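Local coordinates for teicoplanin pseudoaglycone deacetylases Orf2 (Actinoplanes teichomyceticus, PDB 3DFF), which probably removes the acetyl group from the teicoplanin pseudoaglycone as a zinc-dependent deacetylase of the PIG-L family in lipoglycopeptide antibiotic biosynthesis, at residues S14-D19 with F95-Y100; T42-A47 with H161-A166. All blocks are in the same frame, centred on the assembly; numbering follows the deposited sequence.

Contact 1 of 2, residues S14-D19 with F95-Y100; sequences SPHLDD and FLDSIY. With ZN (zinc ion), chain B.
His16 sets CD2 and NE2 of its imidazole beside the carboxylate of Asp97: CD2 lies 3.1 Å from OD2 of Asp97, with NE2 slightly farther from the same oxygen. The two side chains cross at roughly a right angle, yet ring and carboxylate planes differ by only 27°. OD2 meets the ring obliquely, and the angle at NE2 is too poor for a hydrogen bond; the polar partner of NE2 is instead OD2 of Asp163. ND1 of His16, meanwhile, binds the zinc ion at 2.1 Å. With CG beside the backbone N and anti to the carbonyl carbon (chi1 -59°), the imidazole reaches out between metal and acids. Its backbone N also donates to OD2 of Asp19, at 3.0 Å and on the anti lone pair, while that oxygen binds zinc at 2.1 Å; OD1 of Asp19 stands at a longer 2.6 Å. Two waters and His164 complete the metal shell, and water 1 donates to OD1 of Asp18 across 2.6 Å. Asp97 is steadied from its own loop. Its CG swings anti to the backbone N (chi1 -172°), and OD1 takes a nearly straight bond from the N of Ile99, 2.9 Å long, closing an Asx turn. Asp97 has been seen binding a second zinc in this protein, though none sits on it here; the hydrogen bond to Asp163 may polarise the imidazole toward the metal. His16 sits in the loop after strand 9-14, and Asp19 opens helix 19-33. Asp97 comes from the loop after strand 89-92, at the sheet's outer end, and touches Asp163 of helix 162-178.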
ATOM      1  N   SER A  14      -3.015   0.435  -4.024  1.00 16.36           N
ATOM      2  CA  SER A  14      -2.536   0.430  -2.649  1.00 15.61           C
ATOM      3  C   SER A  14      -2.987  -0.844  -1.930  1.00 15.70           C
ATOM      4  O   SER A  14      -4.152  -1.212  -2.023  1.00 16.27           O
ATOM      5  CB  SER A  14      -3.096   1.647  -1.930  1.00 15.81           C
ATOM      6  OG  SER A  14      -2.509   1.786  -0.644  1.00 16.88           O
ATOM      7  N   PRO A  15      -2.085  -1.515  -1.188  1.00 14.40           N
ATOM      8  CA  PRO A  15      -2.547  -2.672  -0.400  1.00 14.62           C
ATOM      9  C   PRO A  15      -3.562  -2.243   0.646  1.00 14.92           C
ATOM     10  O   PRO A  15      -4.663  -2.813   0.694  1.00 15.41           O
ATOM     11  CB  PRO A  15      -1.261  -3.220   0.268  1.00 14.79           C
ATOM     12  CG  PRO A  15      -0.151  -2.520  -0.371  1.00 17.48           C
ATOM     13  CD  PRO A  15      -0.645  -1.257  -1.024  1.00 15.93           C
ATOM     14  N   HIS A  16      -3.206  -1.256   1.474  1.00 13.55           N
ATOM     15  CA  HIS A  16      -4.046  -0.830   2.590  1.00 14.47           C
ATOM     16  C   HIS A  16      -4.404   0.629   2.468  1.00 15.27           C
ATOM     17  O   HIS A  16      -3.846   1.354   1.643  1.00 15.53           O
ATOM     18  CB  HIS A  16      -3.319  -1.001   3.924  1.00 15.50           C
ATOM     19  CG  HIS A  16      -2.902  -2.401   4.198  1.00 14.94           C
ATOM     20  ND1 HIS A  16      -1.582  -2.759   4.385  1.00 15.79           N
ATOM     21  CD2 HIS A  16      -3.628  -3.534   4.349  1.00 16.15           C
ATOM     22  CE1 HIS A  16      -1.518  -4.054   4.637  1.00 16.99           C
ATOM     23  NE2 HIS A  16      -2.743  -4.550   4.599  1.00 16.86           N
ATOM     24  N   LEU A  17      -5.342   1.054   3.313  1.00 15.71           N
ATOM     25  CA  LEU A  17      -5.799   2.436   3.350  1.00 16.86           C
ATOM     26  C   LEU A  17      -4.777   3.317   4.075  1.00 17.86           C
ATOM     27  O   LEU A  17      -4.901   3.584   5.281  1.00 19.08           O
ATOM     28  CB  LEU A  17      -7.193   2.494   4.001  1.00 17.51           C
ATOM     29  CG  LEU A  17      -8.287   1.704   3.266  1.00 15.66           C
ATOM     30  CD1 LEU A  17      -9.435   1.364   4.169  1.00 16.76           C
ATOM     31  CD2 LEU A  17      -8.809   2.515   2.043  1.00 18.84           C
ATOM     32  N   ASP A  18      -3.760   3.728   3.317  1.00 17.57           N
ATOM     33  CA  ASP A  18      -2.668   4.619   3.756  1.00 18.04           C
ATOM     34  C   ASP A  18      -1.410   4.454   2.910  1.00 17.36           C
ATOM     35  O   ASP A  18      -0.630   5.386   2.791  1.00 17.06           O
ATOM     36  CB  ASP A  18      -2.309   4.468   5.240  1.00 18.58           C
ATOM     37  CG  ASP A  18      -1.908   3.025   5.637  1.00 20.70           C
ATOM     38  OD1 ASP A  18      -1.803   2.118   4.787  1.00 22.32           O
ATOM     39  OD2 ASP A  18      -1.734   2.804   6.856  1.00 27.13           O
ATOM     40  N   ASP A  19      -1.196   3.278   2.326  1.00 17.10           N
ATOM     41  CA  ASP A  19       0.129   2.962   1.777  1.00 15.96           C
ATOM     42  C   ASP A  19       0.497   3.851   0.595  1.00 16.53           C
ATOM     43  O   ASP A  19       1.633   4.322   0.505  1.00 17.12           O
ATOM     44  CB  ASP A  19       0.238   1.486   1.361  1.00 16.73           C
ATOM     45  CG  ASP A  19       0.259   0.544   2.547  1.00 16.34           C
ATOM     46  OD1 ASP A  19       1.135   0.683   3.424  1.00 17.61           O
ATOM     47  OD2 ASP A  19      -0.604  -0.350   2.601  1.00 16.74           O
ATOM     48  N   PHE A  95     -11.468  -6.765  -0.673  1.00 15.95           N
ATOM     49  CA  PHE A  95     -10.689  -7.791   0.024  1.00 15.75           C
ATOM     50  C   PHE A  95     -10.463  -7.458   1.475  1.00 15.96           C
ATOM     51  O   PHE A  95     -10.247  -6.300   1.814  1.00 16.33           O
ATOM     52  CB  PHE A  95      -9.361  -8.027  -0.698  1.00 15.40           C
ATOM     53  CG  PHE A  95      -9.562  -8.486  -2.107  1.00 15.33           C
ATOM     54  CD1 PHE A  95      -9.821  -9.822  -2.380  1.00 17.54           C
ATOM     55  CD2 PHE A  95      -9.601  -7.554  -3.149  1.00 13.86           C
ATOM     56  CE1 PHE A  95     -10.079 -10.244  -3.694  1.00 17.24           C
ATOM     57  CE2 PHE A  95      -9.871  -7.964  -4.468  1.00 16.86           C
ATOM     58  CZ  PHE A  95     -10.072  -9.304  -4.739  1.00 16.77           C
ATOM     59  N   LEU A  96     -10.500  -8.491   2.317  1.00 16.04           N
ATOM     60  CA  LEU A  96     -10.345  -8.280   3.746  1.00 16.67           C
ATOM     61  C   LEU A  96      -8.879  -8.173   4.142  1.00 15.85           C
ATOM     62  O   LEU A  96      -8.074  -9.052   3.819  1.00 16.24           O
ATOM     63  CB  LEU A  96     -10.961  -9.462   4.508  1.00 16.96           C
ATOM     64  CG  LEU A  96     -12.484  -9.549   4.496  1.00 20.83           C
ATOM     65  CD1 LEU A  96     -12.912 -10.828   5.227  1.00 21.18           C
ATOM     66  CD2 LEU A  96     -13.124  -8.366   5.122  1.00 23.16           C
ATOM     67  N   ASP A  97      -8.572  -7.131   4.913  1.00 16.73           N
ATOM     68  CA  ASP A  97      -7.259  -7.009   5.535  1.00 17.99           C
ATOM     69  C   ASP A  97      -6.886  -8.319   6.246  1.00 17.76           C
ATOM     70  O   ASP A  97      -7.753  -8.994   6.779  1.00 17.55           O
ATOM     71  CB  ASP A  97      -7.255  -5.883   6.556  1.00 18.63           C
ATOM     72  CG  ASP A  97      -5.856  -5.610   7.081  1.00 22.07           C
ATOM     73  OD1 ASP A  97      -5.298  -6.434   7.848  1.00 25.28           O
ATOM     74  OD2 ASP A  97      -5.286  -4.605   6.680  1.00 27.46           O
ATOM     75  N   SER A  98      -5.598  -8.635   6.279  1.00 18.22           N
ATOM     76  CA  SER A  98      -5.098  -9.847   6.958  1.00 18.54           C
ATOM     77  C   SER A  98      -5.670 -10.039   8.359  1.00 18.49           C
ATOM     78  O   SER A  98      -5.869 -11.184   8.758  1.00 18.79           O
ATOM     79  CB  SER A  98      -3.572  -9.847   7.015  1.00 19.37           C
ATOM     80  OG  SER A  98      -3.105  -8.703   7.709  1.00 24.01           O
ATOM     81  N   ILE A  99      -5.956  -8.960   9.100  1.00 17.24           N
ATOM     82  CA  ILE A  99      -6.488  -9.140  10.468  1.00 17.92           C
ATOM     83  C   ILE A  99      -7.930  -9.628  10.516  1.00 17.20           C
ATOM     84  O   ILE A  99      -8.444  -9.974  11.592  1.00 18.12           O
ATOM     85  CB  ILE A  99      -6.328  -7.886  11.359  1.00 17.93           C
ATOM     86  CG1 ILE A  99      -7.036  -6.665  10.730  1.00 16.71           C
ATOM     87  CG2 ILE A  99      -4.869  -7.623  11.625  1.00 18.88           C
ATOM     88  CD1 ILE A  99      -7.171  -5.460  11.725  1.00 19.44           C
ATOM     89  N   TYR A 100      -8.594  -9.658   9.363  1.00 16.46           N
ATOM     90  CA  TYR A 100      -9.984 -10.080   9.334  1.00 16.73           C
ATOM     91  C   TYR A 100     -10.176 -11.411   8.624  1.00 17.17           C
ATOM     92  O   TYR A 100     -11.294 -11.936   8.638  1.00 18.64           O
ATOM     93  CB  TYR A 100     -10.880  -9.030   8.652  1.00 17.94           C
ATOM     94  CG  TYR A 100     -10.772  -7.639   9.244  1.00 16.01           C
ATOM     95  CD1 TYR A 100     -11.028  -7.403  10.620  1.00 16.90           C
ATOM     96  CD2 TYR A 100     -10.410  -6.553   8.445  1.00 17.87           C
ATOM     97  CE1 TYR A 100     -10.932  -6.128  11.157  1.00 16.66           C
ATOM     98  CE2 TYR A 100     -10.311  -5.261   8.988  1.00 17.94           C
ATOM     99  CZ  TYR A 100     -10.568  -5.063  10.337  1.00 18.19           C
ATOM    100  OH  TYR A 100     -10.445  -3.785  10.861  1.00 18.66           O
TER
HETATM  101 ZN    ZN B 274       0.071  -1.480   4.275  1.00 18.53          ZN
HETATM  102  O   HOH W   1      -0.783  -0.077   5.599  1.00 19.58           O
HETATM  103  O   HOH W   2       1.112  -2.243   5.807  1.00 22.42           O

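Contact 2 of 2, residues T42-A47 with H161-A166; sequences TVFAGA and HPDHEA. With ZN (zinc ion), chain B.
Phe44 lays one face of its ring against the side chain of Asp163. CB of the aspartate makes a CH-pi contact, 4.1 Å from the centroid of the Phe44 ring and 28° off its normal, and the carboxylate continues across the same face, stacked with its plane only 15° from that of the ring. OD1 hangs over the middle of the hexagon, about equally far from CE1 and CZ of Phe44 (4.0 Å to CZ). Toward the helix backbone, CE2 of Phe44 comes within 3.4 Å of the carbonyl O of Asp163. The methyl of Ala166, one turn's length along, meets the rim of the ring near its plane, its CB 4.2 Å from CZ of Phe44. Phe44 is the centre of an inverse gamma turn, and its CG stands beside the backbone N (chi1 -66°), sending the ring out toward the helix; Val43 CG1 rests on the opposite face. The buried carboxylate of Asp163 finds its polar partners elsewhere: His16 and the backbone N of Ser98 at OD2, and a salt bridge to Arg101 at OD1. Held flat on the phenyl, it backs His16 as a second-shell group here, although Asp163 has also been seen binding a second zinc in this protein, a site left empty in this chain. The next residue, His164, turns its own ring to the metal, binding zinc through NE2 at 2.1 Å, while ND1 is hydrogen-bonded to OD1 of Asp187. Phe44 lies in the loop following strand 37-42, and Asp163 and Ala166 at the N-terminal end of helix 162-178, which follows strand 151-155; Phe95 and Thr167 also touch the phenyl, and Val133 of helix 126-147 packs on Ala166.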
ATOM      1  N   THR A  42      -7.602   0.868  -3.572  1.00 16.77           N
ATOM      2  CA  THR A  42      -7.062   0.117  -2.441  1.00 17.11           C
ATOM      3  C   THR A  42      -7.679  -1.279  -2.429  1.00 16.96           C
ATOM      4  O   THR A  42      -8.895  -1.427  -2.382  1.00 17.93           O
ATOM      5  CB  THR A  42      -7.333   0.832  -1.121  1.00 17.32           C
ATOM      6  OG1 THR A  42      -6.730   2.140  -1.152  1.00 17.22           O
ATOM      7  CG2 THR A  42      -6.750   0.023   0.067  1.00 17.09           C
ATOM      8  N   VAL A  43      -6.815  -2.286  -2.479  1.00 15.88           N
ATOM      9  CA  VAL A  43      -7.186  -3.704  -2.518  1.00 15.37           C
ATOM     10  C   VAL A  43      -7.868  -4.161  -1.224  1.00 15.97           C
ATOM     11  O   VAL A  43      -8.986  -4.674  -1.254  1.00 15.83           O
ATOM     12  CB  VAL A  43      -5.948  -4.581  -2.805  1.00 15.34           C
ATOM     13  CG1 VAL A  43      -6.296  -6.082  -2.844  1.00 16.22           C
ATOM     14  CG2 VAL A  43      -5.308  -4.147  -4.121  1.00 14.28           C
ATOM     15  N   PHE A  44      -7.190  -3.982  -0.090  1.00 16.17           N
ATOM     16  CA  PHE A  44      -7.668  -4.541   1.179  1.00 16.21           C
ATOM     17  C   PHE A  44      -8.503  -3.537   1.959  1.00 17.14           C
ATOM     18  O   PHE A  44      -8.225  -3.212   3.113  1.00 18.22           O
ATOM     19  CB  PHE A  44      -6.493  -5.153   1.969  1.00 15.86           C
ATOM     20  CG  PHE A  44      -5.908  -6.347   1.288  1.00 15.44           C
ATOM     21  CD1 PHE A  44      -6.544  -7.590   1.369  1.00 16.43           C
ATOM     22  CD2 PHE A  44      -4.763  -6.228   0.496  1.00 16.96           C
ATOM     23  CE1 PHE A  44      -6.035  -8.727   0.698  1.00 17.60           C
ATOM     24  CE2 PHE A  44      -4.243  -7.360  -0.185  1.00 16.52           C
ATOM     25  CZ  PHE A  44      -4.899  -8.614  -0.091  1.00 17.88           C
ATOM     26  N   ALA A  45      -9.541  -3.037   1.300  1.00 15.74           N
ATOM     27  CA  ALA A  45     -10.469  -2.066   1.888  1.00 16.20           C
ATOM     28  C   ALA A  45     -11.844  -2.703   2.100  1.00 16.56           C
ATOM     29  O   ALA A  45     -12.809  -1.991   2.323  1.00 16.33           O
ATOM     30  CB  ALA A  45     -10.583  -0.829   0.974  1.00 16.63           C
ATOM     31  N   GLY A  46     -11.897  -4.035   2.070  1.00 17.61           N
ATOM     32  CA  GLY A  46     -13.169  -4.771   2.152  1.00 18.37           C
ATOM     33  C   GLY A  46     -13.835  -4.603   3.499  1.00 18.95           C
ATOM     34  O   GLY A  46     -13.170  -4.633   4.543  1.00 18.36           O
ATOM     35  N   ALA A  47     -15.156  -4.392   3.469  1.00 19.92           N
ATOM     36  CA  ALA A  47     -15.950  -4.213   4.676  1.00 20.44           C
ATOM     37  C   ALA A  47     -15.818  -5.405   5.609  1.00 21.54           C
ATOM     38  O   ALA A  47     -15.841  -6.552   5.178  1.00 21.09           O
ATOM     39  CB  ALA A  47     -17.396  -4.013   4.298  1.00 20.91           C
ATOM     40  N   HIS A 161       4.989  -7.512   4.198  1.00 20.19           N
ATOM     41  CA  HIS A 161       3.623  -7.687   4.709  1.00 19.47           C
ATOM     42  C   HIS A 161       2.871  -8.550   3.686  1.00 19.63           C
ATOM     43  O   HIS A 161       2.878  -8.242   2.477  1.00 18.24           O
ATOM     44  CB  HIS A 161       2.890  -6.365   4.911  1.00 19.61           C
ATOM     45  CG  HIS A 161       1.546  -6.526   5.556  1.00 19.82           C
ATOM     46  ND1 HIS A 161       1.254  -6.023   6.806  1.00 22.26           N
ATOM     47  CD2 HIS A 161       0.418  -7.142   5.126  1.00 15.54           C
ATOM     48  CE1 HIS A 161       0.004  -6.319   7.114  1.00 20.74           C
ATOM     49  NE2 HIS A 161      -0.524  -7.008   6.115  1.00 21.97           N
ATOM     50  N   PRO A 162       2.237  -9.636   4.140  1.00 19.19           N
ATOM     51  CA  PRO A 162       1.574 -10.545   3.187  1.00 19.20           C
ATOM     52  C   PRO A 162       0.584  -9.839   2.239  1.00 18.08           C
ATOM     53  O   PRO A 162       0.447 -10.229   1.059  1.00 18.22           O
ATOM     54  CB  PRO A 162       0.817 -11.510   4.095  1.00 19.66           C
ATOM     55  CG  PRO A 162       1.516 -11.452   5.425  1.00 22.04           C
ATOM     56  CD  PRO A 162       2.176 -10.120   5.538  1.00 20.43           C
ATOM     57  N   ASP A 163      -0.118  -8.835   2.752  1.00 16.08           N
ATOM     58  CA  ASP A 163      -1.085  -8.098   1.953  1.00 15.15           C
ATOM     59  C   ASP A 163      -0.369  -7.264   0.894  1.00 15.43           C
ATOM     60  O   ASP A 163      -0.898  -7.045  -0.204  1.00 15.21           O
ATOM     61  CB  ASP A 163      -1.932  -7.173   2.828  1.00 16.12           C
ATOM     62  CG  ASP A 163      -2.927  -7.929   3.716  1.00 17.05           C
ATOM     63  OD1 ASP A 163      -3.193  -9.121   3.453  1.00 17.07           O
ATOM     64  OD2 ASP A 163      -3.474  -7.309   4.655  1.00 17.72           O
ATOM     65  N   HIS A 164       0.818  -6.766   1.232  1.00 14.31           N
ATOM     66  CA  HIS A 164       1.625  -6.002   0.273  1.00 14.62           C
ATOM     67  C   HIS A 164       2.148  -6.907  -0.819  1.00 14.68           C
ATOM     68  O   HIS A 164       2.125  -6.538  -2.002  1.00 15.11           O
ATOM     69  CB  HIS A 164       2.791  -5.298   0.970  1.00 14.52           C
ATOM     70  CG  HIS A 164       2.375  -4.083   1.740  1.00 14.41           C
ATOM     71  ND1 HIS A 164       3.098  -2.905   1.720  1.00 15.58           N
ATOM     72  CD2 HIS A 164       1.308  -3.860   2.549  1.00 14.68           C
ATOM     73  CE1 HIS A 164       2.486  -2.010   2.477  1.00 15.41           C
ATOM     74  NE2 HIS A 164       1.400  -2.563   2.997  1.00 16.46           N
ATOM     75  N   GLU A 165       2.619  -8.097  -0.430  1.00 15.75           N
ATOM     76  CA  GLU A 165       3.086  -9.075  -1.425  1.00 15.83           C
ATOM     77  C   GLU A 165       1.951  -9.550  -2.328  1.00 16.34           C
ATOM     78  O   GLU A 165       2.148  -9.655  -3.537  1.00 17.11           O
ATOM     79  CB  GLU A 165       3.782 -10.256  -0.740  1.00 16.34           C
ATOM     80  CG  GLU A 165       5.033  -9.805  -0.020  1.00 19.47           C
ATOM     81  CD  GLU A 165       5.883 -10.933   0.516  1.00 24.44           C
ATOM     82  OE1 GLU A 165       5.396 -12.077   0.619  1.00 26.34           O
ATOM     83  OE2 GLU A 165       7.053 -10.660   0.848  1.00 25.88           O
ATOM     84  N   ALA A 166       0.781  -9.818  -1.763  1.00 16.23           N
ATOM     85  CA  ALA A 166      -0.380 -10.233  -2.591  1.00 16.78           C
ATOM     86  C   ALA A 166      -0.771  -9.148  -3.590  1.00 16.88           C
ATOM     87  O   ALA A 166      -1.053  -9.443  -4.759  1.00 18.24           O
ATOM     88  CB  ALA A 166      -1.562 -10.568  -1.705  1.00 17.35           C
TER
HETATM   89 ZN    ZN B 274       0.071  -1.480   4.275  1.00 18.53          ZN
HETATM   90  O   HOH W   1      -0.783  -0.077   5.599  1.00 19.58           O
HETATM   91  O   HOH W   2       1.112  -2.243   5.807  1.00 22.42           O

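Both contacts are buried near the middle of the chain, their centres about 4 Å apart, and both share the zinc ion and its two waters. Contact 1 is polar, a metal-binding imidazole beside a carboxylate; contact 2 is aromatic packing, a phenyl face against an aspartate side chain with an alanine methyl at its edge, and the aspartate's oxygens are satisfied elsewhere. Asp163 of contact 2 holds the imidazole of contact 1, and the backbone O of Phe95 meets the N of Gly46. The segments alternate along the chain: three loops following parallel strands of one sheet and the start of helix 162-178 converge around the zinc site, 42-47 packing beside it without supplying a ligand.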